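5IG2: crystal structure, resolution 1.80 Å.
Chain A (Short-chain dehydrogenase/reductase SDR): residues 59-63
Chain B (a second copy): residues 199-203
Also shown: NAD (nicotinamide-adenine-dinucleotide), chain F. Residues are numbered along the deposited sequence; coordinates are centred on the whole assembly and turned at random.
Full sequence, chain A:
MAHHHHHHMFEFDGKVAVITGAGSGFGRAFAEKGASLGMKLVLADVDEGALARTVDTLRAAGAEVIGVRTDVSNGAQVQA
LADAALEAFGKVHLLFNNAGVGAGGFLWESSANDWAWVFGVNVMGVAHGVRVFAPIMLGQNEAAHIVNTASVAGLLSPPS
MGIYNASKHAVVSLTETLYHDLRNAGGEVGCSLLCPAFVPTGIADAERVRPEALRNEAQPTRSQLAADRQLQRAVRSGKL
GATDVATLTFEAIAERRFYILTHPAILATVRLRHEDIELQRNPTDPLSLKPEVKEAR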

ATOM      1  N   ARG A  59      -8.528  23.330  25.428  1.00 12.95           N
ATOM      2  CA  ARG A  59      -8.935  24.680  25.810  1.00 13.61           C
ATOM      3  C   ARG A  59      -8.640  24.947  27.274  1.00 13.21           C
ATOM      4  O   ARG A  59      -8.254  26.062  27.640  1.00 13.83           O
ATOM      5  CB  ARG A  59     -10.415  24.911  25.526  1.00 16.95           C
ATOM      6  CG  ARG A  59     -10.647  25.395  24.117  1.00 26.82           C
ATOM      7  CD  ARG A  59     -12.112  25.589  23.781  1.00 21.62           C
ATOM      8  NE  ARG A  59     -12.246  25.653  22.341  1.00 17.78           N
ATOM      9  CZ  ARG A  59     -13.369  25.399  21.697  1.00 18.22           C
ATOM     10  NH1 ARG A  59     -14.450  25.072  22.390  1.00 19.17           N
ATOM     11  NH2 ARG A  59     -13.400  25.461  20.372  1.00 18.57           N
ATOM     12  N   ALA A  60      -8.812  23.938  28.128  1.00 10.61           N
ATOM     13  CA  ALA A  60      -8.525  24.142  29.537  1.00 13.86           C
ATOM     14  C   ALA A  60      -7.038  24.314  29.782  1.00 12.91           C
ATOM     15  O   ALA A  60      -6.654  24.771  30.864  1.00 12.60           O
ATOM     16  CB  ALA A  60      -9.055  22.977  30.368  1.00 11.97           C
ATOM     17  N   ALA A  61      -6.202  23.947  28.812  1.00 13.11           N
ATOM     18  CA  ALA A  61      -4.764  24.197  28.861  1.00 16.49           C
ATOM     19  C   ALA A  61      -4.374  25.502  28.169  1.00 14.96           C
ATOM     20  O   ALA A  61      -3.180  25.747  27.974  1.00 15.17           O
ATOM     21  CB  ALA A  61      -3.988  23.021  28.241  1.00 11.40           C
ATOM     22  N   GLY A  62      -5.346  26.332  27.794  1.00 12.22           N
ATOM     23  CA  GLY A  62      -5.081  27.621  27.176  1.00 12.49           C
ATOM     24  C   GLY A  62      -4.887  27.618  25.673  1.00 14.34           C
ATOM     25  O   GLY A  62      -4.510  28.655  25.115  1.00 16.35           O
ATOM     26  N   ALA A  63      -5.118  26.496  24.995  1.00 15.47           N
ATOM     27  CA  ALA A  63      -4.896  26.436  23.555  1.00 14.40           C
ATOM     28  C   ALA A  63      -6.024  27.110  22.780  1.00 13.96           C
ATOM     29  O   ALA A  63      -7.189  27.107  23.196  1.00 15.28           O
ATOM     30  CB  ALA A  63      -4.763  24.986  23.086  1.00 14.21           C
TER
ATOM     31  N   VAL B 199       2.074  26.734  34.622  1.00 11.44           N
ATOM     32  CA  VAL B 199       1.421  25.503  34.171  1.00 10.66           C
ATOM     33  C   VAL B 199       0.514  25.864  32.999  1.00 14.68           C
ATOM     34  O   VAL B 199      -0.167  26.903  33.071  1.00 12.78           O
ATOM     35  CB  VAL B 199       0.599  24.864  35.304  1.00  9.45           C
ATOM     36  CG1 VAL B 199      -0.173  23.656  34.793  1.00 10.92           C
ATOM     37  CG2 VAL B 199       1.492  24.482  36.464  1.00 10.59           C
ATOM     38  N   PRO B 200       0.451  25.053  31.896  1.00 10.92           N
ATOM     39  CA  PRO B 200      -0.466  25.388  30.794  1.00 11.45           C
ATOM     40  C   PRO B 200      -1.926  25.435  31.224  1.00 13.55           C
ATOM     41  O   PRO B 200      -2.538  24.397  31.492  1.00 12.36           O
ATOM     42  CB  PRO B 200      -0.223  24.264  29.773  1.00 12.38           C
ATOM     43  CG  PRO B 200       1.146  23.774  30.063  1.00 13.65           C
ATOM     44  CD  PRO B 200       1.294  23.888  31.561  1.00 11.70           C
ATOM     45  N   THR B 201      -2.484  26.642  31.309  1.00 12.14           N
ATOM     46  CA  THR B 201      -3.903  26.868  31.591  1.00 11.51           C
ATOM     47  C   THR B 201      -4.356  28.064  30.757  1.00 13.71           C
ATOM     48  O   THR B 201      -3.645  28.521  29.857  1.00 13.52           O
ATOM     49  CB  THR B 201      -4.165  27.147  33.081  1.00 11.08           C
ATOM     50  OG1 THR B 201      -3.570  28.401  33.429  1.00 10.82           O
ATOM     51  CG2 THR B 201      -3.603  26.049  33.976  1.00 12.10           C
ATOM     52  N   GLY B 202      -5.531  28.604  31.088  1.00 11.68           N
ATOM     53  CA  GLY B 202      -6.028  29.816  30.474  1.00 14.20           C
ATOM     54  C   GLY B 202      -5.641  31.099  31.180  1.00 13.79           C
ATOM     55  O   GLY B 202      -6.139  32.164  30.800  1.00 15.47           O
ATOM     56  N   ILE B 203      -4.747  31.043  32.175  1.00 12.87           N
ATOM     57  CA  ILE B 203      -4.538  32.195  33.049  1.00 11.09           C
ATOM     58  C   ILE B 203      -3.981  33.380  32.273  1.00 13.38           C
ATOM     59  O   ILE B 203      -4.252  34.538  32.621  1.00 15.85           O
ATOM     60  CB  ILE B 203      -3.634  31.812  34.238  1.00 10.38           C
ATOM     61  CG1 ILE B 203      -3.617  32.921  35.299  1.00 11.11           C
ATOM     62  CG2 ILE B 203      -2.207  31.527  33.765  1.00 10.13           C
ATOM     63  CD1 ILE B 203      -4.976  33.249  35.881  1.00 10.40           C
TER
HETATM   64  PA  NAD F 301      -7.544  29.407  34.104  1.00 13.13           P
HETATM   65  O1A NAD F 301      -7.802  30.635  33.322  1.00 13.39           O
HETATM   66  O2A NAD F 301      -7.362  28.152  33.237  1.00 12.48           O
HETATM   67  O5B NAD F 301      -8.655  29.109  35.206  1.00 14.29           O
HETATM   68  C5B NAD F 301      -9.115  30.147  36.092  1.00 11.74           C
HETATM   69  C4B NAD F 301     -10.616  30.161  36.009  1.00  8.74           C
HETATM   70  O4B NAD F 301     -11.134  31.166  36.908  1.00 14.11           O
HETATM   71  C3B NAD F 301     -11.203  30.467  34.619  1.00 13.20           C
HETATM   72  O3B NAD F 301     -12.089  29.439  34.190  1.00 12.03           O
HETATM   73  C2B NAD F 301     -11.959  31.789  34.827  1.00 14.67           C
HETATM   74  O2B NAD F 301     -13.150  31.864  34.053  1.00 14.54           O
HETATM   75  C1B NAD F 301     -12.290  31.710  36.311  1.00 12.91           C
HETATM   76  N9A NAD F 301     -12.584  32.997  36.929  1.00 11.50           N
HETATM   77  C8A NAD F 301     -11.958  34.194  36.703  1.00 12.09           C
HETATM   78  N7A NAD F 301     -12.515  35.212  37.315  1.00 14.41           N
HETATM   79  C5A NAD F 301     -13.579  34.643  37.998  1.00 12.36           C
HETATM   80  C6A NAD F 301     -14.573  35.190  38.829  1.00 14.18           C
HETATM   81  N6A NAD F 301     -14.715  36.499  39.052  1.00 15.25           N
HETATM   82  N1A NAD F 301     -15.463  34.340  39.387  1.00 13.34           N
HETATM   83  C2A NAD F 301     -15.367  33.034  39.110  1.00 13.72           C
HETATM   84  N3A NAD F 301     -14.489  32.404  38.319  1.00 13.17           N
HETATM   85  C4A NAD F 301     -13.621  33.273  37.785  1.00 11.34           C
HETATM   86  O3  NAD F 301      -6.243  29.605  34.995  1.00 12.47           O
HETATM   87  PN  NAD F 301      -5.595  28.717  36.155  1.00 12.45           P
HETATM   88  O1N NAD F 301      -6.251  27.386  36.206  1.00 10.03           O
HETATM   89  O2N NAD F 301      -4.128  28.790  35.973  1.00 12.27           O
HETATM   90  O5D NAD F 301      -6.008  29.598  37.415  1.00 11.30           O
HETATM   91  C5D NAD F 301      -6.323  28.993  38.687  1.00  8.90           C
HETATM   92  C4D NAD F 301      -5.502  29.682  39.750  1.00 11.13           C
HETATM   93  O4D NAD F 301      -4.111  29.296  39.641  1.00 12.40           O
HETATM   94  C3D NAD F 301      -5.526  31.215  39.715  1.00 11.50           C
HETATM   95  O3D NAD F 301      -5.683  31.719  41.036  1.00 12.02           O
HETATM   96  C2D NAD F 301      -4.132  31.566  39.190  1.00 10.87           C
HETATM   97  O2D NAD F 301      -3.732  32.854  39.640  1.00 10.46           O
HETATM   98  C1D NAD F 301      -3.332  30.443  39.834  1.00 11.72           C
HETATM   99  N1N NAD F 301      -1.925  30.176  39.263  1.00 13.12           N
HETATM  100  C2N NAD F 301      -1.805  29.825  37.970  1.00 11.09           C
HETATM  101  C3N NAD F 301      -0.559  29.540  37.443  1.00 10.77           C
HETATM  102  C7N NAD F 301      -0.356  28.994  36.064  1.00 11.17           C
HETATM  103  O7N NAD F 301       0.766  29.075  35.539  1.00 11.71           O
HETATM  104  N7N NAD F 301      -1.415  28.548  35.409  1.00 12.35           N
HETATM  105  C4N NAD F 301       0.550  29.615  38.278  1.00 12.65           C
HETATM  106  C5N NAD F 301       0.393  29.962  39.609  1.00 15.31           C
HETATM  107  C6N NAD F 301      -0.861  30.248  40.088  1.00 14.82           C

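Backbone packing between two copies of the dehydrogenase: no hydrogen bond joins the stretches, which bury 177 Å² in total and meet mainly through main-chain atoms. Three CA-H...O contacts stitch them together: Ala A60 O lies 3.5 Å from Thr B201 CA, Pro B200 O lies 3.5 Å from Ala A61 CA, and Thr B201 O lies 3.2 Å from Gly A62 CA. Donors and acceptors thus come from both chains. Ala A61 O and Thr B201 O, 3.4 Å apart, are both acceptors and cannot bond. Apolar contact is slight: Ala A61 CB, on a bond that points away overall, still sits 4.3 Å from Pro B200 CB. The backbones run close, with Ala A61 CA 3.9 Å from Thr B201 CA. Gly A62 suits its place twice over. Its positive phi (86°) would jam a CB against the preceding carbonyl, and that CB would also clash with Thr B201 O. Within chain A, Gly A62 N donates to Arg A59 O (2.9 Å), closing a turn. Chain B is braced by NAD: Val B199 N binds O7N (2.8 Å), Thr B201 OG1 donates to O2N (2.6 Å) and accepts from Ile B203 N (3.2 Å), and Gly B202 N binds O2A (2.9 Å). A CB on Gly B202 would crowd NAD O1A.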